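Local coordinates for DNA polymerase III subunit beta (Helicobacter pylori 26695, PDB 4S3I), which tethers DNA polymerases and other proteins to DNA as a ring-shaped processivity factor, keeping them on the template during replication, at residues N10-A15 with S87-E92; S82-S87 with S105-P110; E268-C273 with V322-F327; L331-T336 with A365-L370. All coordinates share one frame; numbering follows the deposited sequence.

Contact 1. Residues N10-A15 with S87-E92; sequences NDLENA and SNIILE
L12 of helix 9-19 lays one methyl between I89 and L91 of strand 89-94, packing helix on sheet within the N-terminal member of the three similar domains of the bacterial beta sliding-ring family, in which helices cover antiparallel sheets. The backbones stay well apart, the closest CA pair being L12 and I89 at 8.7 Å, and long branched side chains bridge the gap. Starting from CB of L12, the chain heads for the strand, but CB lies too far back to touch it. CG is held anti to the backbone N (chi1 177°), which carries the fork outward from the helix. The two branches then do different work. CD1 stops 4.7 Å from CD1 of L91, a loose approach, whereas CD2 reaches toward the strand and meets CD1 of I89 at 4.2 Å. The side chains of L12 and I89 cross at about a right angle, with methyl meeting methyl. I89 and L91, two positions apart on a strand, present their side chains on the same face of the sheet, so leucine and isoleucine suit this buried apolar surface. Neighbours complete the apolar layer: I81 of helix 74-82 touches both L12 and I89, while V7 and I5 of strand 4-7 lie against L12 and L91. With no hydrogen bond crossing, the contact depends on burial. Its second closest touch is L12 CD2 against L91 CD1 at 4.4 Å, the two contacts of CD2 subtending about 112° at that methyl.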
loop_
_atom_site.group_PDB
_atom_site.type_symbol
_atom_site.label_atom_id
_atom_site.label_comp_id
_atom_site.label_asym_id
_atom_site.label_seq_id
_atom_site.Cartn_x
_atom_site.Cartn_y
_atom_site.Cartn_z
ATOM N N ASN A 10 -20.298 9.586 -11.774
ATOM C CA ASN A 10 -18.855 9.646 -11.965
ATOM C C ASN A 10 -18.277 11.057 -11.872
ATOM O O ASN A 10 -17.175 11.241 -11.343
ATOM C CB ASN A 10 -18.448 8.960 -13.272
ATOM C CG ASN A 10 -18.785 7.482 -13.276
ATOM O OD1 ASN A 10 -18.274 6.714 -12.455
ATOM N ND2 ASN A 10 -19.655 7.075 -14.197
ATOM N N ASP A 11 -19.008 12.044 -12.383
ATOM C CA ASP A 11 -18.596 13.438 -12.248
ATOM C C ASP A 11 -18.537 13.808 -10.769
ATOM O O ASP A 11 -17.571 14.404 -10.287
ATOM C CB ASP A 11 -19.604 14.366 -12.924
ATOM C CG ASP A 11 -19.604 14.252 -14.439
ATOM O OD1 ASP A 11 -18.644 13.690 -15.001
ATOM O OD2 ASP A 11 -20.572 14.758 -15.058
ATOM N N LEU A 12 -19.588 13.444 -10.052
ATOM C CA LEU A 12 -19.683 13.775 -8.632
ATOM C C LEU A 12 -18.556 13.082 -7.859
ATOM O O LEU A 12 -17.824 13.726 -7.097
ATOM C CB LEU A 12 -21.056 13.377 -8.089
ATOM C CG LEU A 12 -21.308 13.576 -6.596
ATOM C CD1 LEU A 12 -21.165 15.051 -6.214
ATOM C CD2 LEU A 12 -22.695 13.062 -6.226
ATOM N N GLU A 13 -18.397 11.780 -8.079
ATOM C CA GLU A 13 -17.380 11.009 -7.360
ATOM C C GLU A 13 -15.986 11.593 -7.582
ATOM O O GLU A 13 -15.234 11.810 -6.627
ATOM C CB GLU A 13 -17.416 9.532 -7.770
ATOM C CG GLU A 13 -16.320 8.673 -7.114
ATOM C CD GLU A 13 -16.501 7.171 -7.351
ATOM O OE1 GLU A 13 -15.703 6.381 -6.806
ATOM O OE2 GLU A 13 -17.436 6.778 -8.081
ATOM N N ASN A 14 -15.649 11.863 -8.839
ATOM C CA ASN A 14 -14.381 12.508 -9.161
ATOM C C ASN A 14 -14.190 13.839 -8.434
ATOM O O ASN A 14 -13.131 14.093 -7.853
ATOM C CB ASN A 14 -14.238 12.707 -10.673
ATOM C CG ASN A 14 -13.893 11.427 -11.391
ATOM O OD1 ASN A 14 -13.189 10.574 -10.846
ATOM N ND2 ASN A 14 -14.389 11.276 -12.618
ATOM N N ALA A 15 -15.209 14.689 -8.462
ATOM C CA ALA A 15 -15.113 15.961 -7.762
ATOM C C ALA A 15 -14.868 15.744 -6.262
ATOM O O ALA A 15 -14.026 16.411 -5.656
ATOM C CB ALA A 15 -16.358 16.820 -7.996
ATOM N N SER A 87 -25.428 5.402 -12.408
ATOM C CA SER A 87 -26.610 6.072 -12.933
ATOM C C SER A 87 -26.745 7.407 -12.194
ATOM O O SER A 87 -26.110 7.611 -11.153
ATOM C CB SER A 87 -27.863 5.210 -12.750
ATOM O OG SER A 87 -28.202 5.062 -11.382
ATOM N N ASN A 88 -27.548 8.319 -12.727
ATOM C CA ASN A 88 -27.624 9.662 -12.170
ATOM C C ASN A 88 -28.089 9.699 -10.709
ATOM O O ASN A 88 -28.871 8.855 -10.271
ATOM C CB ASN A 88 -28.523 10.550 -13.038
ATOM C CG ASN A 88 -27.844 10.984 -14.327
ATOM O OD1 ASN A 88 -26.696 10.617 -14.595
ATOM N ND2 ASN A 88 -28.555 11.772 -15.132
ATOM N N ILE A 89 -27.615 10.701 -9.975
ATOM C CA ILE A 89 -27.919 10.842 -8.551
ATOM C C ILE A 89 -28.692 12.115 -8.272
ATOM O O ILE A 89 -28.333 13.183 -8.759
ATOM C CB ILE A 89 -26.621 10.858 -7.728
ATOM C CG1 ILE A 89 -25.936 9.491 -7.826
ATOM C CG2 ILE A 89 -26.894 11.226 -6.263
ATOM C CD1 ILE A 89 -24.529 9.474 -7.280
ATOM N N ILE A 90 -29.754 11.997 -7.483
ATOM C CA ILE A 90 -30.545 13.143 -7.085
ATOM C C ILE A 90 -30.052 13.703 -5.751
ATOM O O ILE A 90 -29.922 12.967 -4.774
ATOM C CB ILE A 90 -32.024 12.752 -6.963
ATOM C CG1 ILE A 90 -32.597 12.438 -8.349
ATOM C CG2 ILE A 90 -32.822 13.839 -6.267
ATOM C CD1 ILE A 90 -34.003 11.858 -8.332
ATOM N N LEU A 91 -29.781 15.005 -5.710
ATOM C CA LEU A 91 -29.424 15.670 -4.461
ATOM C C LEU A 91 -30.491 16.691 -4.145
ATOM O O LEU A 91 -30.782 17.573 -4.962
ATOM C CB LEU A 91 -28.057 16.340 -4.568
ATOM C CG LEU A 91 -26.956 15.405 -5.047
ATOM C CD1 LEU A 91 -25.656 16.162 -5.293
ATOM C CD2 LEU A 91 -26.737 14.269 -4.043
ATOM N N GLU A 92 -31.099 16.570 -2.971
ATOM C CA GLU A 92 -32.191 17.467 -2.617
ATOM C C GLU A 92 -32.159 17.818 -1.137
ATOM O O GLU A 92 -32.109 16.932 -0.290
ATOM C CB GLU A 92 -33.536 16.818 -2.966
ATOM C CG GLU A 92 -34.759 17.647 -2.558
ATOM C CD GLU A 92 -36.065 17.073 -3.098
ATOM O OE1 GLU A 92 -36.043 15.943 -3.645
ATOM O OE2 GLU A 92 -37.106 17.755 -2.977
#

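Contact 2. Residues S82-S87 with S105-P110; sequences SCLKDS and SSFKLP
L84 rests its CD2 methyl against both F107 and S105, where the two touch, joining the loop after helix 74-82 to strand 105-110, the outermost strand on one side, within this chain, of the five-stranded antiparallel sheet of the N-terminal domain. The methyl sits at the edge of the F107 ring, near its plane, 3.9 Å from CE1, and not over a face. The same carbon lies 4.0 Å from CB of S105, so one leucine tip meets two residues that project from the same side of the strand. Its CG is anti to the carbonyl carbon (chi1 -75°), which turns the fork toward the strand although CB itself does not aim there. The side chains of L84 and F107 run antiparallel alongside each other. Serine suits its place because its small CB admits the methyl while its OG faces another task, a hydrogen bond to T304 OG1 of the second subunit. Further out, Q102 holds the loop: its side chain accepts from K85 N and donates to S87 O. The strand pairs in antiparallel fashion with one of the second subunit, and L272 of that subunit packs on S105 and F107, so the contact lies at the dimer interface. K85 NZ also forms a salt bridge with E268 OE1 of the second subunit. Beyond L84 the loop bends at D86, the centre of an inverse gamma turn, where S87 N makes a weak 3.1 Å bond to K85 O.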
loop_
_atom_site.group_PDB
_atom_site.type_symbol
_atom_site.label_atom_id
_atom_site.label_comp_id
_atom_site.label_asym_id
_atom_site.label_seq_id
_atom_site.Cartn_x
_atom_site.Cartn_y
_atom_site.Cartn_z
ATOM N N SER A 82 -19.365 6.489 -3.802
ATOM C CA SER A 82 -18.480 5.473 -4.373
ATOM C C SER A 82 -19.124 4.082 -4.349
ATOM O O SER A 82 -18.713 3.177 -5.078
ATOM C CB SER A 82 -17.127 5.463 -3.652
ATOM O OG SER A 82 -17.270 5.090 -2.297
ATOM N N CYS A 83 -20.148 3.918 -3.520
ATOM C CA CYS A 83 -20.821 2.621 -3.414
ATOM C C CYS A 83 -22.087 2.528 -4.266
ATOM O O CYS A 83 -22.760 1.499 -4.266
ATOM C CB CYS A 83 -21.152 2.308 -1.945
ATOM S SG CYS A 83 -19.701 1.780 -1.016
ATOM N N LEU A 84 -22.403 3.596 -4.992
ATOM C CA LEU A 84 -23.647 3.646 -5.762
ATOM C C LEU A 84 -23.477 3.076 -7.170
ATOM O O LEU A 84 -22.377 2.676 -7.559
ATOM C CB LEU A 84 -24.187 5.073 -5.816
ATOM C CG LEU A 84 -24.833 5.519 -4.508
ATOM C CD1 LEU A 84 -25.290 6.968 -4.577
ATOM C CD2 LEU A 84 -26.010 4.605 -4.188
ATOM N N LYS A 85 -24.570 3.010 -7.924
ATOM C CA LYS A 85 -24.494 2.505 -9.294
ATOM C C LYS A 85 -24.001 3.618 -10.216
ATOM O O LYS A 85 -23.921 4.776 -9.809
ATOM C CB LYS A 85 -25.864 1.988 -9.757
ATOM C CG LYS A 85 -26.398 0.796 -8.958
ATOM C CD LYS A 85 -27.700 0.249 -9.547
ATOM C CE LYS A 85 -28.266 -0.891 -8.701
ATOM N NZ LYS A 85 -27.257 -1.967 -8.480
ATOM N N ASP A 86 -23.669 3.266 -11.450
ATOM C CA ASP A 86 -23.306 4.261 -12.448
ATOM C C ASP A 86 -24.566 4.733 -13.167
ATOM O O ASP A 86 -24.762 4.470 -14.355
ATOM C CB ASP A 86 -22.280 3.700 -13.437
ATOM C CG ASP A 86 -20.920 3.460 -12.794
ATOM O OD1 ASP A 86 -20.382 4.398 -12.165
ATOM O OD2 ASP A 86 -20.397 2.327 -12.909
ATOM N N SER A 87 -25.428 5.402 -12.408
ATOM C CA SER A 87 -26.610 6.072 -12.933
ATOM C C SER A 87 -26.745 7.407 -12.194
ATOM O O SER A 87 -26.110 7.611 -11.153
ATOM C CB SER A 87 -27.863 5.210 -12.750
ATOM O OG SER A 87 -28.202 5.062 -11.382
ATOM N N SER A 105 -32.063 3.321 -3.797
ATOM C CA SER A 105 -31.203 3.729 -2.694
ATOM C C SER A 105 -31.471 5.165 -2.286
ATOM O O SER A 105 -31.686 6.036 -3.137
ATOM C CB SER A 105 -29.734 3.572 -3.075
ATOM O OG SER A 105 -29.477 2.256 -3.496
ATOM N N SER A 106 -31.461 5.418 -0.981
ATOM C CA SER A 106 -31.649 6.783 -0.483
ATOM C C SER A 106 -30.906 7.033 0.830
ATOM O O SER A 106 -30.833 6.155 1.687
ATOM C CB SER A 106 -33.133 7.107 -0.327
ATOM O OG SER A 106 -33.716 6.351 0.708
ATOM N N PHE A 107 -30.370 8.236 0.998
ATOM C CA PHE A 107 -29.588 8.542 2.183
ATOM C C PHE A 107 -29.922 9.919 2.681
ATOM O O PHE A 107 -30.381 10.770 1.914
ATOM C CB PHE A 107 -28.096 8.525 1.864
ATOM C CG PHE A 107 -27.651 7.320 1.105
ATOM C CD1 PHE A 107 -27.890 7.212 -0.260
ATOM C CD2 PHE A 107 -26.974 6.297 1.749
ATOM C CE1 PHE A 107 -27.485 6.102 -0.959
ATOM C CE2 PHE A 107 -26.554 5.192 1.054
ATOM C CZ PHE A 107 -26.813 5.093 -0.306
ATOM N N LYS A 108 -29.658 10.149 3.961
ATOM C CA LYS A 108 -29.758 11.487 4.532
ATOM C C LYS A 108 -28.503 11.813 5.336
ATOM O O LYS A 108 -27.991 10.966 6.072
ATOM C CB LYS A 108 -31.004 11.608 5.402
ATOM C CG LYS A 108 -32.303 11.677 4.617
ATOM C CD LYS A 108 -33.502 11.909 5.530
ATOM C CE LYS A 108 -33.539 10.905 6.688
ATOM N NZ LYS A 108 -33.956 9.520 6.297
ATOM N N LEU A 109 -28.001 13.033 5.179
ATOM C CA LEU A 109 -26.869 13.501 5.967
ATOM C C LEU A 109 -27.174 14.906 6.470
ATOM O O LEU A 109 -27.806 15.702 5.770
ATOM C CB LEU A 109 -25.562 13.476 5.162
ATOM C CG LEU A 109 -24.954 12.108 4.880
ATOM C CD1 LEU A 109 -23.761 12.205 3.940
ATOM C CD2 LEU A 109 -24.534 11.436 6.182
ATOM N N PRO A 110 -26.740 15.214 7.697
ATOM C CA PRO A 110 -27.081 16.515 8.273
ATOM C C PRO A 110 -26.236 17.638 7.657
ATOM O O PRO A 110 -25.057 17.432 7.377
ATOM C CB PRO A 110 -26.739 16.338 9.755
ATOM C CG PRO A 110 -25.581 15.310 9.746
ATOM C CD PRO A 110 -25.877 14.396 8.579
#

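Contact 3. Residues E268-C273 with V322-F327; sequences ESIKLC and VNAKFF
Helix 263-273 meets the start of helix 324-332 with I270 and A324 only 6.3 Å apart at their CA atoms, a close approach that the small side chain of alanine permits. I270 spreads its branches over two partners. CG2 rests 3.9 Å from CB of A324 and also lies 3.8 Å from that residue's carbonyl O. The other branch has CG1 anti to the carbonyl carbon (chi1 -70°) and carries CD1 along to F327, where it is modelled 3.3 Å from CD1, closer than an ordinary carbon-carbon contact, so the exact distance is doubtful. The approach to the ring is oblique, and the two side chains cross at about a right angle. CB of F327 already heads for the helix, and CG, roughly anti to the backbone N (chi1 -153°), lays the ring beside I270. I280 and F291 of neighbouring strands touch I270, and F350 and I352 touch F327, extending the apolar core of the C-terminal domain. Within 322-327, N323 is the N-cap, its OD1 accepting from F326 N at 2.9 Å (N-H...O 164°), the donor above the carbonyl plane. Asparagine suits this place because its short side chain brings a carbonyl acceptor to a backbone N-H at the helix start. Its ND2 also sits 3.5 Å above the F326 ring, over its centre. No hydrogen bond joins the two segments; shape and burial, not directional bonding, set how I270 fits against A324 and F327.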
loop_
_atom_site.group_PDB
_atom_site.type_symbol
_atom_site.label_atom_id
_atom_site.label_comp_id
_atom_site.label_asym_id
_atom_site.label_seq_id
_atom_site.Cartn_x
_atom_site.Cartn_y
_atom_site.Cartn_z
ATOM N N GLU A 268 21.682 2.218 -10.563
ATOM C CA GLU A 268 21.708 0.790 -10.268
ATOM C C GLU A 268 22.851 0.469 -9.293
ATOM O O GLU A 268 22.688 -0.304 -8.343
ATOM C CB GLU A 268 21.846 0.013 -11.579
ATOM C CG GLU A 268 21.688 -1.476 -11.468
ATOM C CD GLU A 268 21.945 -2.177 -12.802
ATOM O OE1 GLU A 268 21.878 -3.427 -12.842
ATOM O OE2 GLU A 268 22.218 -1.474 -13.806
ATOM N N SER A 269 23.994 1.108 -9.502
ATOM C CA SER A 269 25.176 0.854 -8.685
ATOM C C SER A 269 25.009 1.412 -7.273
ATOM O O SER A 269 25.389 0.767 -6.291
ATOM C CB SER A 269 26.416 1.445 -9.366
ATOM O OG SER A 269 26.680 0.766 -10.583
ATOM N N ILE A 270 24.435 2.609 -7.185
ATOM C CA ILE A 270 24.185 3.261 -5.902
ATOM C C ILE A 270 23.146 2.512 -5.058
ATOM O O ILE A 270 23.341 2.315 -3.851
ATOM C CB ILE A 270 23.772 4.721 -6.117
ATOM C CG1 ILE A 270 24.992 5.507 -6.602
ATOM C CG2 ILE A 270 23.214 5.328 -4.832
ATOM C CD1 ILE A 270 24.649 6.825 -7.242
ATOM N N LYS A 271 22.053 2.088 -5.687
ATOM C CA LYS A 271 21.068 1.261 -4.987
ATOM C C LYS A 271 21.717 0.001 -4.451
ATOM O O LYS A 271 21.445 -0.434 -3.329
ATOM C CB LYS A 271 19.909 0.890 -5.914
ATOM C CG LYS A 271 19.018 2.059 -6.270
ATOM C CD LYS A 271 17.969 1.665 -7.305
ATOM C CE LYS A 271 17.067 2.854 -7.634
ATOM N NZ LYS A 271 16.214 2.629 -8.846
ATOM N N LEU A 272 22.581 -0.587 -5.269
ATOM C CA LEU A 272 23.262 -1.827 -4.920
ATOM C C LEU A 272 24.074 -1.677 -3.629
ATOM O O LEU A 272 24.003 -2.528 -2.744
ATOM C CB LEU A 272 24.177 -2.245 -6.075
ATOM C CG LEU A 272 24.845 -3.604 -5.957
ATOM C CD1 LEU A 272 23.795 -4.594 -5.495
ATOM C CD2 LEU A 272 25.435 -4.058 -7.286
ATOM N N CYS A 273 24.850 -0.602 -3.516
ATOM C CA CYS A 273 25.663 -0.401 -2.308
ATOM C C CYS A 273 24.790 0.064 -1.148
ATOM O O CYS A 273 25.119 -0.160 0.015
ATOM C CB CYS A 273 26.808 0.588 -2.569
ATOM S SG CYS A 273 28.038 -0.029 -3.751
ATOM N N VAL A 322 29.579 10.376 -0.930
ATOM C CA VAL A 322 28.231 10.874 -1.222
ATOM C C VAL A 322 27.126 10.239 -0.384
ATOM O O VAL A 322 27.231 9.088 0.039
ATOM C CB VAL A 322 27.859 10.720 -2.705
ATOM C CG1 VAL A 322 28.924 11.336 -3.603
ATOM C CG2 VAL A 322 27.645 9.244 -3.061
ATOM N N ASN A 323 26.061 11.005 -0.154
ATOM C CA ASN A 323 24.836 10.476 0.436
ATOM C C ASN A 323 24.064 9.759 -0.674
ATOM O O ASN A 323 23.739 10.350 -1.711
ATOM C CB ASN A 323 24.007 11.610 1.064
ATOM C CG ASN A 323 22.666 11.132 1.636
ATOM O OD1 ASN A 323 21.860 10.501 0.941
ATOM N ND2 ASN A 323 22.411 11.467 2.898
ATOM N N ALA A 324 23.787 8.475 -0.456
ATOM C CA ALA A 324 23.222 7.630 -1.506
ATOM C C ALA A 324 21.832 8.113 -1.916
ATOM O O ALA A 324 21.546 8.310 -3.106
ATOM C CB ALA A 324 23.182 6.171 -1.039
ATOM N N LYS A 325 20.966 8.302 -0.927
ATOM C CA LYS A 325 19.613 8.792 -1.191
ATOM C C LYS A 325 19.616 10.132 -1.921
ATOM O O LYS A 325 18.850 10.329 -2.861
ATOM C CB LYS A 325 18.827 8.909 0.120
ATOM C CG LYS A 325 17.494 9.653 -0.008
ATOM C CD LYS A 325 16.985 10.051 1.386
ATOM C CE LYS A 325 15.608 10.689 1.337
ATOM N NZ LYS A 325 15.225 11.232 2.675
ATOM N N PHE A 326 20.471 11.063 -1.513
ATOM C CA PHE A 326 20.472 12.371 -2.191
ATOM C C PHE A 326 20.909 12.204 -3.641
ATOM O O PHE A 326 20.315 12.776 -4.562
ATOM C CB PHE A 326 21.397 13.381 -1.507
ATOM C CG PHE A 326 20.997 13.738 -0.098
ATOM C CD1 PHE A 326 19.794 13.296 0.444
ATOM C CD2 PHE A 326 21.833 14.518 0.683
ATOM C CE1 PHE A 326 19.438 13.625 1.747
ATOM C CE2 PHE A 326 21.484 14.856 1.984
ATOM C CZ PHE A 326 20.287 14.409 2.516
ATOM N N PHE A 327 21.955 11.416 -3.842
ATOM C CA PHE A 327 22.485 11.224 -5.182
ATOM C C PHE A 327 21.403 10.601 -6.051
ATOM O O PHE A 327 21.175 11.021 -7.187
ATOM C CB PHE A 327 23.719 10.313 -5.126
ATOM C CG PHE A 327 24.704 10.547 -6.243
ATOM C CD1 PHE A 327 24.434 10.105 -7.534
ATOM C CD2 PHE A 327 25.910 11.210 -5.996
ATOM C CE1 PHE A 327 25.360 10.305 -8.587
ATOM C CE2 PHE A 327 26.838 11.427 -7.028
ATOM C CZ PHE A 327 26.558 10.969 -8.334
#

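Contact 4. Residues L331-T336 with A365-L370; sequences LNALGT and AKISTL
A333 and I367 make a small apolar contact, with a water lying between the backbones, where the chain leaving helix 324-332 passes the approach to strand 368-371 in the C-terminal domain. CB of A333 meets CG2 of I367 at 4.0 Å, methyl against methyl, and the CA atoms of this pair stand 6.4 Å apart. Alanine leaves room for the beta-branched isoleucine to press close. I367 offers CG2 because its chi1 of -86° sends CG1 anti to the carbonyl carbon and leaves the smaller branch beside that carbon. L334 adds a second touch of another kind: its CD2 lies 3.4 Å from the carbonyl O of I367, a methyl against a polar atom. The turn itself is held by L334 N, which donates to L331 O at 3.0 Å. The water accepts from I367 N at 3.0 Å; it also lies 2.5 Å from A333 O, to which it appears to donate, though that distance is short enough to be doubtful. No direct hydrogen bond joins the two segments, and the water is probably their polar link. On one flank, S181 and T183 of strand 179-185 lie against I367; on the L334 side are I352 and E354 of strand 350-354. Strand 368-371 runs between these two strands in the eight-stranded sheet, whose strand 179-185 comes from the central domain, while L331 packs onto helix 263-273.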
loop_
_atom_site.group_PDB
_atom_site.type_symbol
_atom_site.label_atom_id
_atom_site.label_comp_id
_atom_site.label_asym_id
_atom_site.label_seq_id
_atom_site.Cartn_x
_atom_site.Cartn_y
_atom_site.Cartn_z
ATOM N N LEU A 331 19.418 12.139 -9.421
ATOM C CA LEU A 331 19.365 11.472 -10.719
ATOM C C LEU A 331 17.909 11.281 -11.168
ATOM O O LEU A 331 17.581 11.434 -12.348
ATOM C CB LEU A 331 20.093 10.122 -10.666
ATOM C CG LEU A 331 21.606 10.168 -10.413
ATOM C CD1 LEU A 331 22.159 8.757 -10.425
ATOM C CD2 LEU A 331 22.344 11.060 -11.451
ATOM N N ASN A 332 17.037 10.925 -10.222
ATOM C CA ASN A 332 15.604 10.787 -10.522
ATOM C C ASN A 332 15.005 12.057 -11.137
ATOM O O ASN A 332 14.070 12.004 -11.932
ATOM C CB ASN A 332 14.814 10.406 -9.255
ATOM C CG ASN A 332 15.189 9.044 -8.710
ATOM O OD1 ASN A 332 15.725 8.197 -9.429
ATOM N ND2 ASN A 332 14.895 8.821 -7.422
ATOM N N ALA A 333 15.547 13.209 -10.763
ATOM C CA ALA A 333 15.026 14.492 -11.241
ATOM C C ALA A 333 15.470 14.845 -12.663
ATOM O O ALA A 333 15.067 15.879 -13.202
ATOM C CB ALA A 333 15.427 15.592 -10.297
ATOM N N LEU A 334 16.305 14.001 -13.269
ATOM C CA LEU A 334 16.870 14.270 -14.602
ATOM C C LEU A 334 16.132 13.555 -15.711
ATOM O O LEU A 334 15.783 12.382 -15.571
ATOM C CB LEU A 334 18.328 13.810 -14.649
ATOM C CG LEU A 334 19.206 14.392 -13.558
ATOM C CD1 LEU A 334 20.621 13.861 -13.746
ATOM C CD2 LEU A 334 19.183 15.919 -13.642
ATOM N N GLY A 335 15.931 14.233 -16.838
ATOM C CA GLY A 335 15.224 13.629 -17.961
ATOM C C GLY A 335 16.096 13.027 -19.062
ATOM O O GLY A 335 15.577 12.541 -20.064
ATOM N N THR A 336 17.412 13.044 -18.890
ATOM C CA THR A 336 18.326 12.586 -19.954
ATOM C C THR A 336 18.942 11.254 -19.565
ATOM O O THR A 336 18.971 10.925 -18.397
ATOM C CB THR A 336 19.459 13.590 -20.164
ATOM O OG1 THR A 336 20.015 13.931 -18.885
ATOM C CG2 THR A 336 18.937 14.864 -20.841
ATOM N N ALA A 365 11.039 21.011 -17.417
ATOM C CA ALA A 365 11.986 21.761 -16.610
ATOM C C ALA A 365 13.272 20.940 -16.526
ATOM O O ALA A 365 13.205 19.715 -16.418
ATOM C CB ALA A 365 11.431 21.990 -15.229
ATOM N N LYS A 366 14.429 21.598 -16.537
ATOM C CA LYS A 366 15.684 20.891 -16.260
ATOM C C LYS A 366 16.220 21.289 -14.900
ATOM O O LYS A 366 16.624 22.431 -14.682
ATOM C CB LYS A 366 16.723 21.146 -17.349
ATOM C CG LYS A 366 16.224 20.846 -18.754
ATOM C CD LYS A 366 17.370 20.887 -19.748
ATOM C CE LYS A 366 16.871 20.719 -21.173
ATOM N NZ LYS A 366 18.019 20.902 -22.119
ATOM N N ILE A 367 16.210 20.329 -13.988
ATOM C CA ILE A 367 16.559 20.565 -12.596
ATOM C C ILE A 367 18.028 20.198 -12.386
ATOM O O ILE A 367 18.497 19.188 -12.913
ATOM C CB ILE A 367 15.672 19.701 -11.646
ATOM C CG1 ILE A 367 14.345 20.405 -11.334
ATOM C CG2 ILE A 367 16.378 19.439 -10.321
ATOM C CD1 ILE A 367 13.562 20.874 -12.531
ATOM N N SER A 368 18.743 21.026 -11.629
ATOM C CA SER A 368 20.120 20.754 -11.246
ATOM C C SER A 368 20.108 20.632 -9.743
ATOM O O SER A 368 19.337 21.333 -9.079
ATOM C CB SER A 368 21.031 21.926 -11.661
ATOM O OG SER A 368 21.008 22.113 -13.061
ATOM N N THR A 369 20.941 19.753 -9.194
ATOM C CA THR A 369 21.022 19.623 -7.749
ATOM C C THR A 369 22.448 19.830 -7.246
ATOM O O THR A 369 23.403 19.209 -7.745
ATOM C CB THR A 369 20.506 18.255 -7.263
ATOM O OG1 THR A 369 19.163 18.037 -7.723
ATOM C CG2 THR A 369 20.537 18.198 -5.735
ATOM N N LEU A 370 22.588 20.705 -6.260
ATOM C CA LEU A 370 23.871 20.948 -5.614
ATOM C C LEU A 370 23.866 20.236 -4.263
ATOM O O LEU A 370 22.924 20.392 -3.487
ATOM C CB LEU A 370 24.092 22.451 -5.429
ATOM C CG LEU A 370 25.399 22.810 -4.720
ATOM C CD1 LEU A 370 26.583 22.685 -5.676
ATOM C CD2 LEU A 370 25.343 24.201 -4.095
HETATM O O HOH W 1 15.313 17.610 -15.014
#

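From the N terminus, contact 1 closes the first loop, bringing helix 9-19 back to strand 89-94. Contact 2 opens before that loop is complete and closes after it, so the two cross; they share S87, tying helix 9-19, the loop after helix 74-82 and strands 89-94 and 105-110 together. In the C-terminal domain contact 3 closes a loop of 48 residues between helices 263-273 and 324-332, and contact 4 follows in series with a shorter one, from the turn after helix 324-332 to the approach of strand 368-371. Contacts 2 and 3, centres about 50 Å apart within one chain, both touch the second subunit, where 268-273 of one subunit meets 82-87 and 105-110 of the other.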